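Local coordinates for centromeric protein-C, isoform A (Drosophila melanogaster, PDB 6O2K), which probably acts as an adaptor between centromeric chromatin and other kinetochore proteins, here represented by its dimeric cupin domain, at residues E42-A54 with Y66-K78. Numbering follows the deposited sequence.
Sequences ELIFCQVDGIDYA and YMRFKPYQKRSMK
The guanidinium of R68 lies on one face of the F45 ring, its CZ 3.9 Å from the ring centroid, a cation-pi stack with the planes 29° apart; A54 CB sits over the centre of the opposite face. In its own plane the same guanidinium reaches an edge partner, NH2 to D52 OD1 at 3.1 Å, a salt bridge that meets the oxygen from above the carboxylate plane. The bend in the arginine chain at chi3 (-81°) turns the group onto the ring, and NE and NH1 are bound by the carbonyls of L18 and W17, which, with the bond to D52, restrains its rotation. The Y53 ring carries I51 CG2 on one face, while M67 makes an oblique Met-aromatic contact with it. At the edge of the tyrosine ring, Y53 OH accepts a bond from R75 NE (2.9 Å), within the guanidinium plane; M67 CE and K78 CG cover the two faces of that guanidinium. Beyond, I51 CD1 packs 3.4 Å from R75 CB. Backbone bonds pair strand 51-54 antiparallel with 66-69, R68 N to D52 O being nearly straight (177°). This hairpin belongs to the six-stranded sheet of the cupin domain, between 46-48 and 135-141. Past the turn at K70-Q73, strand 74-78 joins the other sheet beside 124-129, while helix 6-19 packs against F45 and Y66, and L88 of the second subunit touches Y66.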
loop_
_atom_site.group_PDB
_atom_site.type_symbol
_atom_site.label_atom_id
_atom_site.label_comp_id
_atom_site.label_asym_id
_atom_site.label_seq_id
_atom_site.Cartn_x
_atom_site.Cartn_y
_atom_site.Cartn_z
ATOM N N GLU B 42 7.736 5.109 12.311
ATOM C CA GLU B 42 9.165 5.230 12.042
ATOM C C GLU B 42 9.471 6.001 10.760
ATOM O O GLU B 42 10.621 6.413 10.568
ATOM C CB GLU B 42 9.787 3.826 11.972
ATOM C CG GLU B 42 11.312 3.771 12.062
ATOM C CD GLU B 42 11.875 2.383 11.764
ATOM O OE1 GLU B 42 11.087 1.454 11.489
ATOM O OE2 GLU B 42 13.113 2.215 11.805
ATOM N N LEU B 43 8.485 6.210 9.889
ATOM C CA LEU B 43 8.733 6.865 8.609
ATOM C C LEU B 43 9.206 8.294 8.823
ATOM O O LEU B 43 8.719 8.989 9.715
ATOM C CB LEU B 43 7.459 6.888 7.769
ATOM C CG LEU B 43 6.889 5.553 7.299
ATOM C CD1 LEU B 43 5.504 5.771 6.741
ATOM C CD2 LEU B 43 7.811 4.953 6.251
ATOM N N ILE B 44 10.142 8.737 7.987
ATOM C CA ILE B 44 10.574 10.134 7.971
ATOM C C ILE B 44 10.841 10.520 6.523
ATOM O O ILE B 44 11.515 9.788 5.792
ATOM C CB ILE B 44 11.817 10.390 8.852
ATOM C CG1 ILE B 44 11.480 10.220 10.342
ATOM C CG2 ILE B 44 12.365 11.794 8.608
ATOM C CD1 ILE B 44 10.471 11.238 10.878
ATOM N N PHE B 45 10.274 11.651 6.106
ATOM C CA PHE B 45 10.405 12.119 4.733
ATOM C C PHE B 45 11.713 12.889 4.548
ATOM O O PHE B 45 12.081 13.717 5.388
ATOM C CB PHE B 45 9.215 13.010 4.377
ATOM C CG PHE B 45 7.965 12.250 4.018
ATOM C CD1 PHE B 45 7.769 11.774 2.728
ATOM C CD2 PHE B 45 6.995 11.995 4.975
ATOM C CE1 PHE B 45 6.623 11.077 2.397
ATOM C CE2 PHE B 45 5.843 11.291 4.644
ATOM C CZ PHE B 45 5.659 10.832 3.356
ATOM N N CYS B 46 12.410 12.608 3.449
ATOM C CA CYS B 46 13.602 13.326 3.013
ATOM C C CYS B 46 13.354 13.866 1.610
ATOM O O CYS B 46 12.741 13.192 0.780
ATOM C CB CYS B 46 14.837 12.410 3.019
ATOM S SG CYS B 46 14.824 11.100 1.741
ATOM N N GLN B 47 13.816 15.082 1.333
ATOM C CA GLN B 47 13.535 15.718 0.054
ATOM C C GLN B 47 14.702 15.504 -0.900
ATOM O O GLN B 47 15.851 15.804 -0.560
ATOM C CB GLN B 47 13.255 17.212 0.227
ATOM C CG GLN B 47 12.336 17.779 -0.850
ATOM C CD GLN B 47 12.145 19.279 -0.741
ATOM O OE1 GLN B 47 11.015 19.771 -0.710
ATOM N NE2 GLN B 47 13.245 20.016 -0.690
ATOM N N VAL B 48 14.402 14.985 -2.086
ATOM C CA VAL B 48 15.372 14.824 -3.165
ATOM C C VAL B 48 14.792 15.475 -4.410
ATOM O O VAL B 48 13.702 15.095 -4.865
ATOM C CB VAL B 48 15.702 13.346 -3.441
ATOM C CG1 VAL B 48 16.617 13.220 -4.669
ATOM C CG2 VAL B 48 16.328 12.693 -2.223
ATOM N N ASP B 49 15.520 16.449 -4.967
ATOM C CA ASP B 49 15.084 17.166 -6.161
ATOM C C ASP B 49 13.678 17.726 -5.972
ATOM O O ASP B 49 12.852 17.731 -6.888
ATOM C CB ASP B 49 15.163 16.272 -7.397
ATOM C CG ASP B 49 16.552 16.224 -7.978
ATOM O OD1 ASP B 49 17.303 17.182 -7.726
ATOM O OD2 ASP B 49 16.886 15.247 -8.683
ATOM N N GLY B 50 13.402 18.176 -4.755
ATOM C CA GLY B 50 12.139 18.802 -4.432
ATOM C C GLY B 50 10.984 17.862 -4.167
ATOM O O GLY B 50 9.875 18.342 -3.892
ATOM N N ILE B 51 11.186 16.547 -4.248
ATOM C CA ILE B 51 10.129 15.577 -3.976
ATOM C C ILE B 51 10.406 14.922 -2.635
ATOM O O ILE B 51 11.556 14.559 -2.351
ATOM C CB ILE B 51 10.041 14.515 -5.085
ATOM C CG1 ILE B 51 9.629 15.167 -6.397
ATOM C CG2 ILE B 51 9.052 13.426 -4.701
ATOM C CD1 ILE B 51 10.255 14.537 -7.565
ATOM N N ASP B 52 9.362 14.759 -1.808
ATOM C CA ASP B 52 9.552 14.155 -0.493
ATOM C C ASP B 52 9.400 12.638 -0.612
ATOM O O ASP B 52 8.426 12.160 -1.192
ATOM C CB ASP B 52 8.548 14.729 0.518
ATOM C CG ASP B 52 8.930 16.133 1.015
ATOM O OD1 ASP B 52 8.029 16.893 1.453
ATOM O OD2 ASP B 52 10.130 16.477 0.969
ATOM N N TYR B 53 10.370 11.882 -0.089
ATOM C CA TYR B 53 10.336 10.422 -0.108
ATOM C C TYR B 53 10.415 9.879 1.314
ATOM O O TYR B 53 11.178 10.390 2.137
ATOM C CB TYR B 53 11.505 9.832 -0.909
ATOM C CG TYR B 53 11.542 10.225 -2.357
ATOM C CD1 TYR B 53 12.229 11.360 -2.766
ATOM C CD2 TYR B 53 10.901 9.450 -3.323
ATOM C CE1 TYR B 53 12.276 11.722 -4.102
ATOM C CE2 TYR B 53 10.939 9.801 -4.664
ATOM C CZ TYR B 53 11.628 10.943 -5.046
ATOM O OH TYR B 53 11.680 11.312 -6.369
ATOM N N ALA B 54 9.669 8.813 1.597
ATOM C CA ALA B 54 9.839 8.119 2.870
ATOM C C ALA B 54 9.677 6.625 2.652
ATOM O O ALA B 54 8.623 6.182 2.191
ATOM C CB ALA B 54 8.840 8.634 3.920
ATOM N N TYR B 66 6.785 5.865 0.105
ATOM C CA TYR B 66 5.843 6.879 -0.347
ATOM C C TYR B 66 6.589 8.021 -1.011
ATOM O O TYR B 66 7.676 8.414 -0.563
ATOM C CB TYR B 66 5.001 7.446 0.817
ATOM C CG TYR B 66 4.189 6.387 1.525
ATOM C CD1 TYR B 66 2.968 5.971 1.025
ATOM C CD2 TYR B 66 4.664 5.796 2.697
ATOM C CE1 TYR B 66 2.226 4.972 1.675
ATOM C CE2 TYR B 66 3.940 4.823 3.354
ATOM C CZ TYR B 66 2.725 4.409 2.836
ATOM O OH TYR B 66 2.027 3.423 3.501
ATOM N N MET B 67 5.984 8.556 -2.070
ATOM C CA MET B 67 6.378 9.815 -2.684
ATOM C C MET B 67 5.289 10.844 -2.421
ATOM O O MET B 67 4.116 10.597 -2.723
ATOM C CB MET B 67 6.577 9.653 -4.190
ATOM C CG MET B 67 7.553 8.585 -4.588
ATOM S SD MET B 67 7.785 8.665 -6.382
ATOM C CE MET B 67 8.494 7.049 -6.724
ATOM N N ARG B 68 5.689 11.990 -1.870
ATOM C CA ARG B 68 4.819 13.117 -1.566
ATOM C C ARG B 68 5.143 14.228 -2.555
ATOM O O ARG B 68 6.300 14.690 -2.629
ATOM C CB ARG B 68 5.020 13.602 -0.123
ATOM C CG ARG B 68 4.179 14.811 0.248
ATOM C CD ARG B 68 4.793 15.573 1.422
ATOM N NE ARG B 68 4.466 14.955 2.702
ATOM C CZ ARG B 68 5.219 15.048 3.792
ATOM N NH1 ARG B 68 4.829 14.459 4.909
ATOM N NH2 ARG B 68 6.361 15.723 3.770
ATOM N N PHE B 69 4.125 14.634 -3.315
ATOM C CA PHE B 69 4.245 15.623 -4.374
ATOM C C PHE B 69 3.532 16.898 -3.963
ATOM O O PHE B 69 2.362 16.868 -3.558
ATOM C CB PHE B 69 3.625 15.146 -5.690
ATOM C CG PHE B 69 4.455 14.155 -6.455
ATOM C CD1 PHE B 69 4.650 12.876 -5.965
ATOM C CD2 PHE B 69 5.002 14.494 -7.690
ATOM C CE1 PHE B 69 5.381 11.939 -6.689
ATOM C CE2 PHE B 69 5.743 13.567 -8.425
ATOM C CZ PHE B 69 5.941 12.290 -7.909
ATOM N N LYS B 70 4.225 18.011 -4.131
ATOM C CA LYS B 70 3.648 19.311 -3.960
ATOM C C LYS B 70 2.636 19.570 -5.074
ATOM O O LYS B 70 2.619 18.856 -6.076
ATOM C CB LYS B 70 4.755 20.352 -3.983
ATOM C CG LYS B 70 5.720 20.144 -2.895
ATOM C CD LYS B 70 4.922 20.357 -1.663
ATOM C CE LYS B 70 5.838 20.238 -0.483
ATOM N NZ LYS B 70 5.001 20.431 0.706
ATOM N N PRO B 71 1.782 20.586 -4.940
ATOM C CA PRO B 71 0.799 20.854 -5.999
ATOM C C PRO B 71 1.453 21.000 -7.363
ATOM O O PRO B 71 2.394 21.773 -7.538
ATOM C CB PRO B 71 0.145 22.166 -5.551
ATOM C CG PRO B 71 0.266 22.162 -4.090
ATOM C CD PRO B 71 1.560 21.453 -3.765
ATOM N N TYR B 72 0.965 20.216 -8.326
ATOM C CA TYR B 72 1.406 20.226 -9.719
ATOM C C TYR B 72 2.883 19.891 -9.889
ATOM O O TYR B 72 3.438 20.103 -10.974
ATOM C CB TYR B 72 1.122 21.574 -10.395
ATOM C CG TYR B 72 -0.342 21.925 -10.519
ATOM C CD1 TYR B 72 -1.239 21.056 -11.122
ATOM C CD2 TYR B 72 -0.821 23.141 -10.046
ATOM C CE1 TYR B 72 -2.574 21.383 -11.247
ATOM C CE2 TYR B 72 -2.154 23.476 -10.162
ATOM C CZ TYR B 72 -3.026 22.593 -10.767
ATOM O OH TYR B 72 -4.357 22.922 -10.887
ATOM N N GLN B 73 3.539 19.381 -8.853
ATOM C CA GLN B 73 4.959 19.089 -8.944
ATOM C C GLN B 73 5.218 17.926 -9.896
ATOM O O GLN B 73 4.428 16.976 -9.977
ATOM C CB GLN B 73 5.522 18.777 -7.562
ATOM C CG GLN B 73 7.031 18.665 -7.550
ATOM C CD GLN B 73 7.584 18.541 -6.152
ATOM O OE1 GLN B 73 6.908 18.055 -5.246
ATOM N NE2 GLN B 73 8.824 18.982 -5.966
ATOM N N LYS B 74 6.338 18.008 -10.617
ATOM C CA LYS B 74 6.790 16.963 -11.527
ATOM C C LYS B 74 7.986 16.232 -10.936
ATOM O O LYS B 74 8.888 16.857 -10.361
ATOM C CB LYS B 74 7.210 17.540 -12.880
ATOM C CG LYS B 74 6.188 18.386 -13.603
ATOM C CD LYS B 74 6.815 18.954 -14.884
ATOM C CE LYS B 74 5.783 19.579 -15.811
ATOM N NZ LYS B 74 6.416 20.198 -17.005
ATOM N N ARG B 75 7.996 14.911 -11.093
ATOM C CA ARG B 75 9.196 14.101 -10.933
ATOM C C ARG B 75 9.747 13.813 -12.318
ATOM O O ARG B 75 9.040 13.248 -13.158
ATOM C CB ARG B 75 8.903 12.789 -10.203
ATOM C CG ARG B 75 10.151 11.937 -9.917
ATOM C CD ARG B 75 9.745 10.682 -9.157
ATOM N NE ARG B 75 10.868 9.859 -8.687
ATOM C CZ ARG B 75 11.193 8.671 -9.198
ATOM N NH1 ARG B 75 10.515 8.178 -10.218
ATOM N NH2 ARG B 75 12.196 7.973 -8.688
ATOM N N SER B 76 11.002 14.190 -12.553
ATOM C CA SER B 76 11.537 14.070 -13.899
ATOM C C SER B 76 11.686 12.603 -14.297
ATOM O O SER B 76 11.691 11.694 -13.462
ATOM C CB SER B 76 12.876 14.808 -14.017
ATOM O OG SER B 76 13.863 14.241 -13.172
ATOM N N MET B 77 11.786 12.395 -15.611
ATOM C CA MET B 77 11.954 11.073 -16.215
ATOM C C MET B 77 13.068 10.268 -15.557
ATOM O O MET B 77 14.193 10.752 -15.395
ATOM C CB MET B 77 12.258 11.252 -17.708
ATOM C CG MET B 77 12.289 9.970 -18.532
ATOM S SD MET B 77 13.975 9.310 -18.677
ATOM C CE MET B 77 14.648 10.317 -20.005
ATOM N N LYS B 78 12.751 9.024 -15.199
ATOM C CA LYS B 78 13.711 8.041 -14.714
ATOM C C LYS B 78 13.543 6.747 -15.502
ATOM O O LYS B 78 12.444 6.437 -15.976
ATOM C CB LYS B 78 13.512 7.714 -13.223
ATOM C CG LYS B 78 13.363 8.916 -12.308
ATOM C CD LYS B 78 14.688 9.637 -12.116
ATOM C CE LYS B 78 14.534 10.767 -11.093
ATOM N NZ LYS B 78 15.800 11.508 -10.895
HETATM O O HOH W 1 15.303 14.190 -10.164
#